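Local coordinates for ribokinase RBSK (Mycobacterium tuberculosis, PDB 3GO6), which probably catalyses the magnesium-dependent transfer of a phosphoryl group from ATP to O-5 of D-ribose, as a homodimeric member of the PfkB carbohydrate kinase family, at residues Val64-Arg68 with Ala69-Val73; Cys291-Ala295 with Ala296-Ala300. One frame throughout, in Å; residues are numbered along the deposited sequence.

Both contacts are local ones at helix ends, and they touch each other. Interaction 1, mostly buried, closes the C-terminal end of helix 58-68 and turns the chain into strand 72-76; interaction 2, at the surface, opens the last helix, 295-303. Backbone bonds carry both, with apolar side chains, many of them alanines, packed around them, but the first is a glycine-based stop and the second a start preceded by proline. They meet where NH1 of R68 lies 2.9 Å from O of A292, probably a hydrogen bond, and where A65 packs on A292. Helix 246-257 is common ground, touched by A69 and A71 from one contact and by P293 and I298 from the other.

Interaction 1 (Val64-Arg68 with Ala69-Val73); sequences VAAAR and AGAQV
A69 still follows the helix: its N-H reaches back to O of A65 over 2.9 Å, and CB of A69 sits 3.3 Å from O of A65 while packing on V253 and A256 of helix 246-257. Just before it, R68 extends its side chain to a salt bridge between NH2 and D290. G70 then leaves the helix with a positive phi of 108°, a conformation in which a beta carbon would press on the preceding carbonyl, so glycine suits the place. Its N-H bonds to O of A67 at 3.1 Å, entering well above the carbonyl plane and off the lone pairs. A71 makes the longer reach, its N donating to O of A66 at 2.9 Å. A water within hydrogen-bonding distance of O of A67 and O of A71 links the last turn to the outgoing chain. A methyl suits A71, which is buried against A66, V22 and A256. V73, already in the strand, returns to the helix: CG1 stands anti to its backbone N (chi1 -176°), which leaves CG2 of V73 3.4 Å from N of A67. CG2 of V73 is also 3.8 Å from CB of A66. The bond from N of A71 to O of A66 (6→1) and that from N of G70 to O of A67 (5→2), with G70 at positive phi, make a Schellman motif, here ending the helix that leads into a strand at the edge of the central sheet as formed within this chain.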
loop_
_atom_site.group_PDB
_atom_site.type_symbol
_atom_site.label_atom_id
_atom_site.label_comp_id
_atom_site.label_asym_id
_atom_site.label_seq_id
_atom_site.Cartn_x
_atom_site.Cartn_y
_atom_site.Cartn_z
ATOM N N VAL A 64 13.777 17.235 -6.329
ATOM C CA VAL A 64 13.591 17.002 -7.766
ATOM C C VAL A 64 12.930 18.208 -8.463
ATOM O O VAL A 64 13.374 18.656 -9.529
ATOM C CB VAL A 64 12.807 15.703 -8.039
ATOM C CG1 VAL A 64 12.365 15.634 -9.494
ATOM C CG2 VAL A 64 13.677 14.453 -7.682
ATOM N N ALA A 65 11.894 18.752 -7.839
ATOM C CA ALA A 65 11.227 19.945 -8.379
ATOM C C ALA A 65 12.154 21.166 -8.426
ATOM O O ALA A 65 12.181 21.905 -9.431
ATOM C CB ALA A 65 9.949 20.259 -7.583
ATOM N N ALA A 66 12.906 21.398 -7.352
ATOM C CA ALA A 66 13.888 22.488 -7.344
ATOM C C ALA A 66 14.949 22.326 -8.451
ATOM O O ALA A 66 15.328 23.307 -9.098
ATOM C CB ALA A 66 14.552 22.607 -5.972
ATOM N N ALA A 67 15.424 21.095 -8.659
ATOM C CA ALA A 67 16.407 20.802 -9.722
ATOM C C ALA A 67 15.830 21.016 -11.128
ATOM O O ALA A 67 16.469 21.667 -11.975
ATOM C CB ALA A 67 16.966 19.389 -9.574
ATOM N N ARG A 68 14.626 20.509 -11.373
ATOM C CA ARG A 68 13.959 20.760 -12.661
ATOM C C ARG A 68 13.665 22.248 -12.902
ATOM O O ARG A 68 13.659 22.696 -14.053
ATOM C CB ARG A 68 12.695 19.916 -12.809
ATOM C CG ARG A 68 13.000 18.420 -12.894
ATOM C CD ARG A 68 11.744 17.623 -13.140
ATOM N NE ARG A 68 11.976 16.178 -13.078
ATOM C CZ ARG A 68 11.017 15.268 -13.229
ATOM N NH1 ARG A 68 9.767 15.642 -13.471
ATOM N NH2 ARG A 68 11.310 13.975 -13.147
ATOM N N ALA A 69 13.425 23.000 -11.826
ATOM C CA ALA A 69 13.226 24.449 -11.901
ATOM C C ALA A 69 14.517 25.268 -12.056
ATOM O O ALA A 69 14.446 26.493 -12.135
ATOM C CB ALA A 69 12.418 24.958 -10.688
ATOM N N GLY A 70 15.681 24.614 -12.065
ATOM C CA GLY A 70 16.953 25.288 -12.362
ATOM C C GLY A 70 17.915 25.491 -11.198
ATOM O O GLY A 70 18.997 26.079 -11.366
ATOM N N ALA A 71 17.547 25.018 -10.006
ATOM C CA ALA A 71 18.443 25.139 -8.866
ATOM C C ALA A 71 19.528 24.064 -8.918
ATOM O O ALA A 71 19.356 23.010 -9.546
ATOM C CB ALA A 71 17.656 25.046 -7.520
ATOM N N GLN A 72 20.649 24.345 -8.268
ATOM C CA GLN A 72 21.639 23.321 -8.008
ATOM C C GLN A 72 21.324 22.735 -6.641
ATOM O O GLN A 72 21.379 23.430 -5.634
ATOM C CB GLN A 72 23.057 23.894 -8.062
ATOM C CG GLN A 72 24.073 22.828 -8.495
ATOM C CD GLN A 72 23.797 22.286 -9.913
ATOM O OE1 GLN A 72 23.817 23.043 -10.895
ATOM N NE2 GLN A 72 23.521 20.975 -10.016
ATOM N N VAL A 73 20.967 21.456 -6.617
ATOM C CA VAL A 73 20.331 20.871 -5.434
ATOM C C VAL A 73 21.178 19.785 -4.790
ATOM O O VAL A 73 21.731 18.920 -5.485
ATOM C CB VAL A 73 18.937 20.295 -5.778
ATOM C CG1 VAL A 73 18.229 19.780 -4.510
ATOM C CG2 VAL A 73 18.071 21.354 -6.492
HETATM O O HOH W 1 19.440 21.619 -11.720
#

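Interaction 2 (Cys291-Ala295 with Ala296-Ala300); sequences CAPAA and AAIDA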
loop_
_atom_site.group_PDB
_atom_site.type_symbol
_atom_site.label_atom_id
_atom_site.label_comp_id
_atom_site.label_asym_id
_atom_site.label_seq_id
_atom_site.Cartn_x
_atom_site.Cartn_y
_atom_site.Cartn_z
ATOM N N CYS A 291 6.182 14.428 -11.330
ATOM C CA CYS A 291 5.280 15.403 -11.961
ATOM C C CYS A 291 5.783 16.855 -12.041
ATOM O O CYS A 291 5.055 17.739 -12.526
ATOM C CB CYS A 291 3.922 15.365 -11.264
ATOM S SG CYS A 291 3.959 15.867 -9.518
ATOM N N ALA A 292 7.003 17.113 -11.574
ATOM C CA ALA A 292 7.540 18.484 -11.575
ATOM C C ALA A 292 7.895 18.944 -13.001
ATOM O O ALA A 292 8.572 18.229 -13.736
ATOM C CB ALA A 292 8.747 18.585 -10.661
ATOM N N PRO A 293 7.429 20.143 -13.395
ATOM C CA PRO A 293 7.702 20.627 -14.730
ATOM C C PRO A 293 9.113 21.205 -14.867
ATOM O O PRO A 293 9.740 21.617 -13.876
ATOM C CB PRO A 293 6.655 21.736 -14.902
ATOM C CG PRO A 293 6.529 22.300 -13.540
ATOM C CD PRO A 293 6.592 21.091 -12.631
ATOM N N ALA A 294 9.602 21.248 -16.100
ATOM C CA ALA A 294 10.884 21.892 -16.390
ATOM C C ALA A 294 10.732 23.406 -16.294
ATOM O O ALA A 294 9.608 23.935 -16.395
ATOM C CB ALA A 294 11.407 21.467 -17.780
ATOM N N ALA A 295 11.844 24.107 -16.085
ATOM C CA ALA A 295 11.812 25.562 -15.946
ATOM C C ALA A 295 11.112 26.228 -17.147
ATOM O O ALA A 295 10.334 27.177 -16.977
ATOM C CB ALA A 295 13.217 26.112 -15.781
ATOM N N ALA A 296 11.390 25.718 -18.349
ATOM C CA ALA A 296 10.811 26.287 -19.566
ATOM C C ALA A 296 9.294 26.114 -19.621
ATOM O O ALA A 296 8.596 26.987 -20.144
ATOM C CB ALA A 296 11.463 25.687 -20.795
ATOM N N ALA A 297 8.781 25.001 -19.081
ATOM C CA ALA A 297 7.330 24.788 -18.976
ATOM C C ALA A 297 6.667 25.778 -18.011
ATOM O O ALA A 297 5.545 26.235 -18.252
ATOM C CB ALA A 297 7.009 23.346 -18.570
ATOM N N ILE A 298 7.360 26.088 -16.916
ATOM C CA ILE A 298 6.896 27.080 -15.950
ATOM C C ILE A 298 6.805 28.459 -16.637
ATOM O O ILE A 298 5.771 29.143 -16.548
ATOM C CB ILE A 298 7.832 27.144 -14.709
ATOM C CG1 ILE A 298 7.822 25.801 -13.943
ATOM C CG2 ILE A 298 7.437 28.292 -13.784
ATOM C CD1 ILE A 298 8.954 25.681 -12.905
ATOM N N ASP A 299 7.890 28.845 -17.316
ATOM C CA ASP A 299 7.938 30.092 -18.104
ATOM C C ASP A 299 6.777 30.183 -19.081
ATOM O O ASP A 299 6.075 31.190 -19.115
ATOM C CB ASP A 299 9.246 30.202 -18.891
ATOM C CG ASP A 299 10.445 30.401 -18.011
ATOM O OD1 ASP A 299 10.272 30.812 -16.843
ATOM O OD2 ASP A 299 11.574 30.152 -18.499
ATOM N N ALA A 300 6.591 29.121 -19.855
ATOM C CA ALA A 300 5.548 29.031 -20.876
ATOM C C ALA A 300 4.142 29.145 -20.306
ATOM O O ALA A 300 3.273 29.763 -20.924
ATOM C CB ALA A 300 5.692 27.738 -21.669
#
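From an extended backbone at P293 and A294 (psi 158° at each) the chain turns into helix 295-303, tied to its start by bonds from N of I298 to O of A294 at 3.2 Å and from N of D299 to O of A295 at 3.0 Å. The second is nearly straight, 172° at the hydrogen, with the donor in the carbonyl plane. A294 holds the N-cap position, and its methyl offers no polar group to the helix N-H groups. P293, one residue earlier, suits the extended approach because its ring restricts phi and needs no N-H partner. The ring also folds back on the first turn: CB of P293 rests 4.0 Å from CB of A297, and its CG meets CG1 of I298 at 3.8 Å, P293 and I298 crossing at about a right angle. Beyond the contact, P293 packs against A278, L281 and V249. I298 carries CG1 beside its own backbone N (chi1 -63°), bringing that branch 3.6 Å from O of A294; its buried side chain touches V253 and R274. The D299 carboxylate folds back beside the first turn, CG 3.4 Å from O of A295, with OD1 salt-bridged to R274; an acid near a helix N-terminus is probably favoured by the helix dipole.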